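Local coordinates for protein ABC sugar (Ribose) transporter, periplasmic substrate-binding subunit (PDB 3L49) that probably binds a sugar in the periplasm as the substrate-binding subunit of an ABC transporter, at residues P88-D93 / A99-T104; Q48-Q53 / I65-G70. All coordinates share one frame; numbering follows the deposited sequence.

Interaction 1: P88-D93 / A99-T104; sequences PLFTVD and AINNTT
T91 and N102 face each other across two neighbouring parallel strands, 89-92 and 101-104, in the sheet of a periplasmic binding protein fold. A short loop without helix or strand links the strands, which run 18° apart. The backbone ladder includes T91 N to N101 O at 3.0 Å and T103 N to T91 O at 2.9 Å. On one face T91 OG1 lies 2.7 Å from N102 OD1; with chi1 at 55° the hydroxyl sits between its own N and carbonyl carbon. T94 O is a second acceptor within its reach, and which of the two takes the single proton is not settled. The two side chains meet at a slant, and N102 turns ND2 to a water that D93 O and T104 OG1 share. On the other face the F90 ring leans across to 99-104: I100 CB stands over one ring face, offset toward the rim, while I100 CG2 comes within 3.8 Å of F90 CE1. N101 CB approaches the ring obliquely, the amide plane turned 44° from it; N101 ND2 is held by K269 O and T272 OG1. At the C-terminal end, beside a bound unidentified ligand about 3 Å from the D93 side chain, T104 OG1 donates to D93 OD1 at 2.9 Å, arriving from above the carboxylate plane.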
ATOM      1  N   PRO A  88       5.842   9.967 -21.659  1.00 41.06           N
ATOM      2  CA  PRO A  88       4.690  10.122 -20.767  1.00 32.38           C
ATOM      3  C   PRO A  88       4.760   9.188 -19.557  1.00 31.02           C
ATOM      4  O   PRO A  88       4.983   7.983 -19.706  1.00 29.76           O
ATOM      5  CB  PRO A  88       3.509   9.752 -21.663  1.00 33.52           C
ATOM      6  CG  PRO A  88       3.981  10.001 -23.037  1.00 33.18           C
ATOM      7  CD  PRO A  88       5.419   9.622 -23.029  1.00 34.16           C
ATOM      8  N   LEU A  89       4.598   9.758 -18.367  1.00 22.40           N
ATOM      9  CA  LEU A  89       4.714   8.999 -17.126  1.00 24.39           C
ATOM     10  C   LEU A  89       3.375   8.886 -16.380  1.00 29.15           C
ATOM     11  O   LEU A  89       2.668   9.866 -16.168  1.00 33.69           O
ATOM     12  CB  LEU A  89       5.816   9.592 -16.229  1.00 21.94           C
ATOM     13  CG  LEU A  89       6.117   8.989 -14.851  1.00 16.79           C
ATOM     14  CD1 LEU A  89       6.411   7.482 -14.898  1.00 17.75           C
ATOM     15  CD2 LEU A  89       7.260   9.743 -14.186  1.00 23.50           C
ATOM     16  N   PHE A  90       3.046   7.656 -16.007  1.00 32.82           N
ATOM     17  CA  PHE A  90       1.836   7.336 -15.274  1.00 24.69           C
ATOM     18  C   PHE A  90       2.275   6.547 -14.062  1.00 26.87           C
ATOM     19  O   PHE A  90       3.269   5.823 -14.121  1.00 30.32           O
ATOM     20  CB  PHE A  90       0.903   6.502 -16.152  1.00 19.77           C
ATOM     21  CG  PHE A  90       0.324   7.271 -17.294  1.00 20.89           C
ATOM     22  CD1 PHE A  90      -0.918   7.883 -17.167  1.00 26.33           C
ATOM     23  CD2 PHE A  90       1.024   7.416 -18.490  1.00 26.76           C
ATOM     24  CE1 PHE A  90      -1.466   8.616 -18.214  1.00 29.66           C
ATOM     25  CE2 PHE A  90       0.480   8.149 -19.546  1.00 27.67           C
ATOM     26  CZ  PHE A  90      -0.763   8.751 -19.401  1.00 26.64           C
ATOM     27  N   THR A  91       1.567   6.696 -12.951  1.00 25.11           N
ATOM     28  CA  THR A  91       1.891   5.905 -11.769  1.00 29.81           C
ATOM     29  C   THR A  91       0.705   5.130 -11.235  1.00 28.39           C
ATOM     30  O   THR A  91      -0.446   5.526 -11.428  1.00 27.83           O
ATOM     31  CB  THR A  91       2.442   6.761 -10.608  1.00 26.66           C
ATOM     32  OG1 THR A  91       1.512   7.809 -10.312  1.00 27.07           O
ATOM     33  CG2 THR A  91       3.815   7.358 -10.943  1.00 21.85           C
ATOM     34  N   VAL A  92       0.997   4.008 -10.580  1.00 28.71           N
ATOM     35  CA  VAL A  92       0.039   3.429  -9.657  1.00 27.81           C
ATOM     36  C   VAL A  92       0.572   3.585  -8.238  1.00 31.95           C
ATOM     37  O   VAL A  92       1.715   3.218  -7.944  1.00 29.94           O
ATOM     38  CB  VAL A  92      -0.483   1.985 -10.053  1.00 31.53           C
ATOM     39  CG1 VAL A  92      -0.092   1.613 -11.471  1.00 32.84           C
ATOM     40  CG2 VAL A  92      -0.082   0.903  -9.075  1.00 17.28           C
ATOM     41  N   ASP A  93      -0.246   4.232  -7.406  1.00 23.93           N
ATOM     42  CA  ASP A  93       0.051   4.580  -6.004  1.00 25.87           C
ATOM     43  C   ASP A  93       1.100   5.669  -5.765  1.00 31.36           C
ATOM     44  O   ASP A  93       1.036   6.374  -4.754  1.00 39.18           O
ATOM     45  CB  ASP A  93       0.344   3.340  -5.149  1.00 20.97           C
ATOM     46  CG  ASP A  93      -0.918   2.628  -4.704  1.00 35.80           C
ATOM     47  OD1 ASP A  93      -2.016   2.956  -5.204  1.00 45.57           O
ATOM     48  OD2 ASP A  93      -0.817   1.739  -3.837  1.00 43.91           O
ATOM     49  N   ALA A  99       4.198  12.810 -12.761  1.00 28.80           N
ATOM     50  CA  ALA A  99       3.220  11.996 -13.488  1.00 32.78           C
ATOM     51  C   ALA A  99       2.050  12.791 -14.081  1.00 31.77           C
ATOM     52  O   ALA A  99       1.546  13.729 -13.466  1.00 28.68           O
ATOM     53  CB  ALA A  99       2.689  10.892 -12.576  1.00 32.58           C
ATOM     54  N   ILE A 100       1.629  12.391 -15.281  1.00 27.93           N
ATOM     55  CA  ILE A 100       0.389  12.859 -15.897  1.00 26.35           C
ATOM     56  C   ILE A 100      -0.822  12.433 -15.046  1.00 23.41           C
ATOM     57  O   ILE A 100      -1.745  13.215 -14.810  1.00 18.01           O
ATOM     58  CB  ILE A 100       0.270  12.306 -17.347  1.00 33.51           C
ATOM     59  CG1 ILE A 100       1.260  13.033 -18.265  1.00 39.20           C
ATOM     60  CG2 ILE A 100      -1.165  12.420 -17.900  1.00 20.41           C
ATOM     61  CD1 ILE A 100       1.706  12.222 -19.464  1.00 36.93           C
ATOM     62  N   ASN A 101      -0.783  11.199 -14.561  1.00 18.35           N
ATOM     63  CA  ASN A 101      -1.897  10.599 -13.845  1.00 20.68           C
ATOM     64  C   ASN A 101      -1.370   9.630 -12.789  1.00 13.15           C
ATOM     65  O   ASN A 101      -0.371   8.944 -13.004  1.00 22.46           O
ATOM     66  CB  ASN A 101      -2.844   9.898 -14.847  1.00 13.11           C
ATOM     67  CG  ASN A 101      -3.916   9.036 -14.165  1.00 25.80           C
ATOM     68  OD1 ASN A 101      -3.667   7.882 -13.812  1.00 29.21           O
ATOM     69  ND2 ASN A 101      -5.119   9.590 -14.000  1.00 23.48           N
ATOM     70  N   ASN A 102      -2.041   9.597 -11.647  1.00 17.21           N
ATOM     71  CA  ASN A 102      -1.795   8.603 -10.623  1.00 20.04           C
ATOM     72  C   ASN A 102      -3.065   7.812 -10.359  1.00 23.96           C
ATOM     73  O   ASN A 102      -4.009   8.352  -9.800  1.00 28.82           O
ATOM     74  CB  ASN A 102      -1.326   9.278  -9.331  1.00 23.23           C
ATOM     75  CG  ASN A 102      -1.072   8.282  -8.217  1.00 24.42           C
ATOM     76  OD1 ASN A 102      -0.399   7.269  -8.412  1.00 43.76           O
ATOM     77  ND2 ASN A 102      -1.607   8.567  -7.040  1.00 23.76           N
ATOM     78  N   THR A 103      -3.093   6.545 -10.773  1.00 26.54           N
ATOM     79  CA  THR A 103      -4.211   5.659 -10.451  1.00 17.70           C
ATOM     80  C   THR A 103      -3.940   4.981  -9.104  1.00 18.65           C
ATOM     81  O   THR A 103      -2.846   4.497  -8.868  1.00 19.52           O
ATOM     82  CB  THR A 103      -4.475   4.624 -11.575  1.00 25.49           C
ATOM     83  OG1 THR A 103      -4.711   5.315 -12.809  1.00 30.50           O
ATOM     84  CG2 THR A 103      -5.699   3.771 -11.254  1.00 23.57           C
ATOM     85  N   THR A 104      -4.943   4.960  -8.229  1.00 22.73           N
ATOM     86  CA  THR A 104      -4.746   4.614  -6.819  1.00 27.47           C
ATOM     87  C   THR A 104      -6.100   4.377  -6.138  1.00 22.07           C
ATOM     88  O   THR A 104      -7.089   4.158  -6.813  1.00 26.07           O
ATOM     89  CB  THR A 104      -3.922   5.732  -6.094  1.00 28.13           C
ATOM     90  OG1 THR A 104      -3.637   5.359  -4.738  1.00 31.66           O
ATOM     91  CG2 THR A 104      -4.646   7.092  -6.142  1.00 25.32           C
TER
HETATM   92  O   HOH W   1      -1.772   5.723 -13.807  1.00 43.07           O
HETATM   93  O   HOH W   2      -1.756   7.437  -4.427  1.00 34.24           O

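Interaction 2: Q48-Q53 / I65-G70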
ATOM      1  N   GLN A  48      17.997  -0.056  -6.245  1.00 45.71           N
ATOM      2  CA  GLN A  48      19.052   0.157  -7.220  1.00 38.85           C
ATOM      3  C   GLN A  48      18.760  -0.581  -8.524  1.00 33.22           C
ATOM      4  O   GLN A  48      19.128  -0.107  -9.606  1.00 31.74           O
ATOM      5  CB  GLN A  48      20.397  -0.278  -6.634  1.00 42.05           C
ATOM      6  CG  GLN A  48      21.441   0.834  -6.610  1.00 60.47           C
ATOM      7  CD  GLN A  48      21.058   1.971  -5.670  1.00 76.67           C
ATOM      8  OE1 GLN A  48      20.767   3.087  -6.109  1.00 78.68           O
ATOM      9  NE2 GLN A  48      21.036   1.686  -4.369  1.00 74.16           N
ATOM     10  N   THR A  49      18.095  -1.734  -8.408  1.00 30.70           N
ATOM     11  CA  THR A  49      17.598  -2.483  -9.569  1.00 30.41           C
ATOM     12  C   THR A  49      16.570  -1.652 -10.327  1.00 36.45           C
ATOM     13  O   THR A  49      16.681  -1.496 -11.555  1.00 36.59           O
ATOM     14  CB  THR A  49      16.986  -3.846  -9.170  1.00 30.66           C
ATOM     15  OG1 THR A  49      17.975  -4.634  -8.507  1.00 32.26           O
ATOM     16  CG2 THR A  49      16.490  -4.621 -10.405  1.00 30.08           C
ATOM     17  N   GLN A  50      15.601  -1.096  -9.587  1.00 35.05           N
ATOM     18  CA  GLN A  50      14.541  -0.259 -10.168  1.00 33.31           C
ATOM     19  C   GLN A  50      15.106   0.913 -10.968  1.00 35.38           C
ATOM     20  O   GLN A  50      14.660   1.170 -12.091  1.00 36.10           O
ATOM     21  CB  GLN A  50      13.564   0.249  -9.097  1.00 29.31           C
ATOM     22  CG  GLN A  50      12.490   1.189  -9.666  1.00 41.70           C
ATOM     23  CD  GLN A  50      11.154   1.086  -8.970  1.00 44.26           C
ATOM     24  OE1 GLN A  50      11.074   1.157  -7.744  1.00 38.59           O
ATOM     25  NE2 GLN A  50      10.087   0.931  -9.757  1.00 29.55           N
ATOM     26  N   VAL A  51      16.080   1.603 -10.365  1.00 30.66           N
ATOM     27  CA  VAL A  51      16.848   2.673 -11.002  1.00 32.93           C
ATOM     28  C   VAL A  51      17.372   2.276 -12.391  1.00 35.90           C
ATOM     29  O   VAL A  51      17.105   2.967 -13.380  1.00 38.55           O
ATOM     30  CB  VAL A  51      18.016   3.127 -10.092  1.00 31.81           C
ATOM     31  CG1 VAL A  51      18.944   4.087 -10.829  1.00 41.74           C
ATOM     32  CG2 VAL A  51      17.484   3.781  -8.833  1.00 39.63           C
ATOM     33  N   SER A  52      18.081   1.151 -12.469  1.00 34.15           N
ATOM     34  CA  SER A  52      18.607   0.683 -13.747  1.00 36.58           C
ATOM     35  C   SER A  52      17.502   0.172 -14.674  1.00 39.07           C
ATOM     36  O   SER A  52      17.611   0.278 -15.899  1.00 41.61           O
ATOM     37  CB  SER A  52      19.679  -0.386 -13.540  1.00 42.78           C
ATOM     38  OG  SER A  52      19.118  -1.575 -13.019  1.00 49.87           O
ATOM     39  N   GLN A  53      16.434  -0.366 -14.088  1.00 36.91           N
ATOM     40  CA  GLN A  53      15.263  -0.766 -14.868  1.00 30.61           C
ATOM     41  C   GLN A  53      14.562   0.426 -15.515  1.00 34.18           C
ATOM     42  O   GLN A  53      14.045   0.315 -16.626  1.00 40.21           O
ATOM     43  CB  GLN A  53      14.308  -1.583 -14.018  1.00 29.49           C
ATOM     44  CG  GLN A  53      14.655  -3.049 -14.023  1.00 28.91           C
ATOM     45  CD  GLN A  53      13.958  -3.818 -12.939  1.00 36.51           C
ATOM     46  OE1 GLN A  53      13.360  -3.236 -12.037  1.00 46.63           O
ATOM     47  NE2 GLN A  53      14.038  -5.139 -13.011  1.00 35.14           N
ATOM     48  N   ILE A  65       5.544   5.150 -19.817  1.00 30.48           N
ATOM     49  CA  ILE A  65       6.005   4.349 -18.675  1.00 23.46           C
ATOM     50  C   ILE A  65       4.984   4.384 -17.526  1.00 28.19           C
ATOM     51  O   ILE A  65       4.459   5.453 -17.188  1.00 27.50           O
ATOM     52  CB  ILE A  65       7.414   4.812 -18.211  1.00 19.91           C
ATOM     53  CG1 ILE A  65       8.459   4.435 -19.273  1.00 25.79           C
ATOM     54  CG2 ILE A  65       7.794   4.218 -16.834  1.00 20.25           C
ATOM     55  CD1 ILE A  65       9.829   5.095 -19.090  1.00 27.70           C
ATOM     56  N   ILE A  66       4.676   3.211 -16.963  1.00 28.99           N
ATOM     57  CA  ILE A  66       3.909   3.131 -15.715  1.00 17.83           C
ATOM     58  C   ILE A  66       4.799   2.706 -14.559  1.00 19.49           C
ATOM     59  O   ILE A  66       5.414   1.648 -14.585  1.00 19.68           O
ATOM     60  CB  ILE A  66       2.690   2.182 -15.781  1.00 22.46           C
ATOM     61  CG1 ILE A  66       1.904   2.344 -17.087  1.00 29.01           C
ATOM     62  CG2 ILE A  66       1.776   2.455 -14.599  1.00 28.76           C
ATOM     63  CD1 ILE A  66       0.723   1.388 -17.207  1.00 16.73           C
ATOM     64  N   GLU A  67       4.873   3.547 -13.539  1.00 27.13           N
ATOM     65  CA  GLU A  67       5.692   3.249 -12.380  1.00 18.08           C
ATOM     66  C   GLU A  67       4.789   2.758 -11.243  1.00 16.84           C
ATOM     67  O   GLU A  67       3.767   3.365 -10.958  1.00 16.94           O
ATOM     68  CB  GLU A  67       6.478   4.504 -11.980  1.00 28.20           C
ATOM     69  CG  GLU A  67       7.734   4.255 -11.152  1.00 31.81           C
ATOM     70  CD  GLU A  67       7.435   3.829  -9.726  1.00 48.13           C
ATOM     71  OE1 GLU A  67       6.442   4.318  -9.148  1.00 45.84           O
ATOM     72  OE2 GLU A  67       8.187   2.988  -9.197  1.00 60.10           O
ATOM     73  N   GLN A  68       5.179   1.679 -10.574  1.00 18.61           N
ATOM     74  CA  GLN A  68       4.389   1.159  -9.453  1.00 23.08           C
ATOM     75  C   GLN A  68       5.165   1.106  -8.135  1.00 24.85           C
ATOM     76  O   GLN A  68       6.174   0.416  -8.030  1.00 26.22           O
ATOM     77  CB  GLN A  68       3.834  -0.216  -9.805  1.00 19.75           C
ATOM     78  CG  GLN A  68       3.151  -0.939  -8.673  1.00 18.84           C
ATOM     79  CD  GLN A  68       2.521  -2.232  -9.129  1.00 28.86           C
ATOM     80  OE1 GLN A  68       1.963  -2.307 -10.222  1.00 30.37           O
ATOM     81  NE2 GLN A  68       2.609  -3.266  -8.294  1.00 31.81           N
ATOM     82  N   LEU A  69       4.675   1.854  -7.146  1.00 35.72           N
ATOM     83  CA  LEU A  69       5.207   1.885  -5.766  1.00 32.48           C
ATOM     84  C   LEU A  69       6.692   2.221  -5.629  1.00 33.72           C
ATOM     85  O   LEU A  69       7.316   2.711  -6.565  1.00 33.21           O
ATOM     86  CB  LEU A  69       4.855   0.598  -5.006  1.00 28.15           C
ATOM     87  CG  LEU A  69       3.387   0.495  -4.590  1.00 41.07           C
ATOM     88  CD1 LEU A  69       2.966  -0.954  -4.477  1.00 23.94           C
ATOM     89  CD2 LEU A  69       3.125   1.255  -3.282  1.00 29.17           C
ATOM     90  N   GLY A  70       7.252   1.966  -4.450  1.00 38.24           N
ATOM     91  CA  GLY A  70       8.650   2.275  -4.198  1.00 42.34           C
ATOM     92  C   GLY A  70       8.854   3.593  -3.482  1.00 47.82           C
ATOM     93  O   GLY A  70       7.897   4.328  -3.221  1.00 46.84           O
TER
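Helix 47-60 stands off from strand 64-68, the nearest CA atoms of 48-53 and 65-70 being those of Q50 and G70 at 8.8 Å. This is helix-on-sheet packing in the alpha/beta periplasmic binding protein fold, and across these segments one long side chain does most of the bridging. Q50 points from the helix toward the strand, with CG anti to the backbone N (chi1 177°), and sets NE2 2.9 Å from E67 OE2. The two chains cross at about a right angle, amide and carboxylate planes 49° apart. Each has a firmer partner elsewhere: Q50 NE2 is hydrogen-bonded to T11 OG1 and E67 OE1 to T94 OG1, while L75 of helix 72-84 touches both side chains. An alanine at Q50 is likely to leave a gap between helix and strand and to deprive T11 OG1 of its amide partner. G70 lies two residues past the end of the strand, with phi 98°, a backbone shape suited to glycine; a CB there would come against Q50 OE1. E67 OE2 lies 2.8 Å from L69 O, so the carboxyl group probably carries a proton and donates it to that carbonyl.

Interaction 2 precedes interaction 1 along the chain, and their centres lie about 13 Å apart on the same side of the chain's centre. They meet through the sheet, where strands 64-68 and 89-92 are neighbours: F90 O is 2.8 Å from E67 N and V92 N 2.9 Å from E67 O, both probable hydrogen bonds. Interaction 1 carries the sheet onward to strand 101-105, whereas interaction 2 reaches out of it to helix 47-60. At the strand ends the two contacts converge on the unidentified ligand, near the side chains of D93 and L69, consistent with a binding site built from loops after the parallel strands.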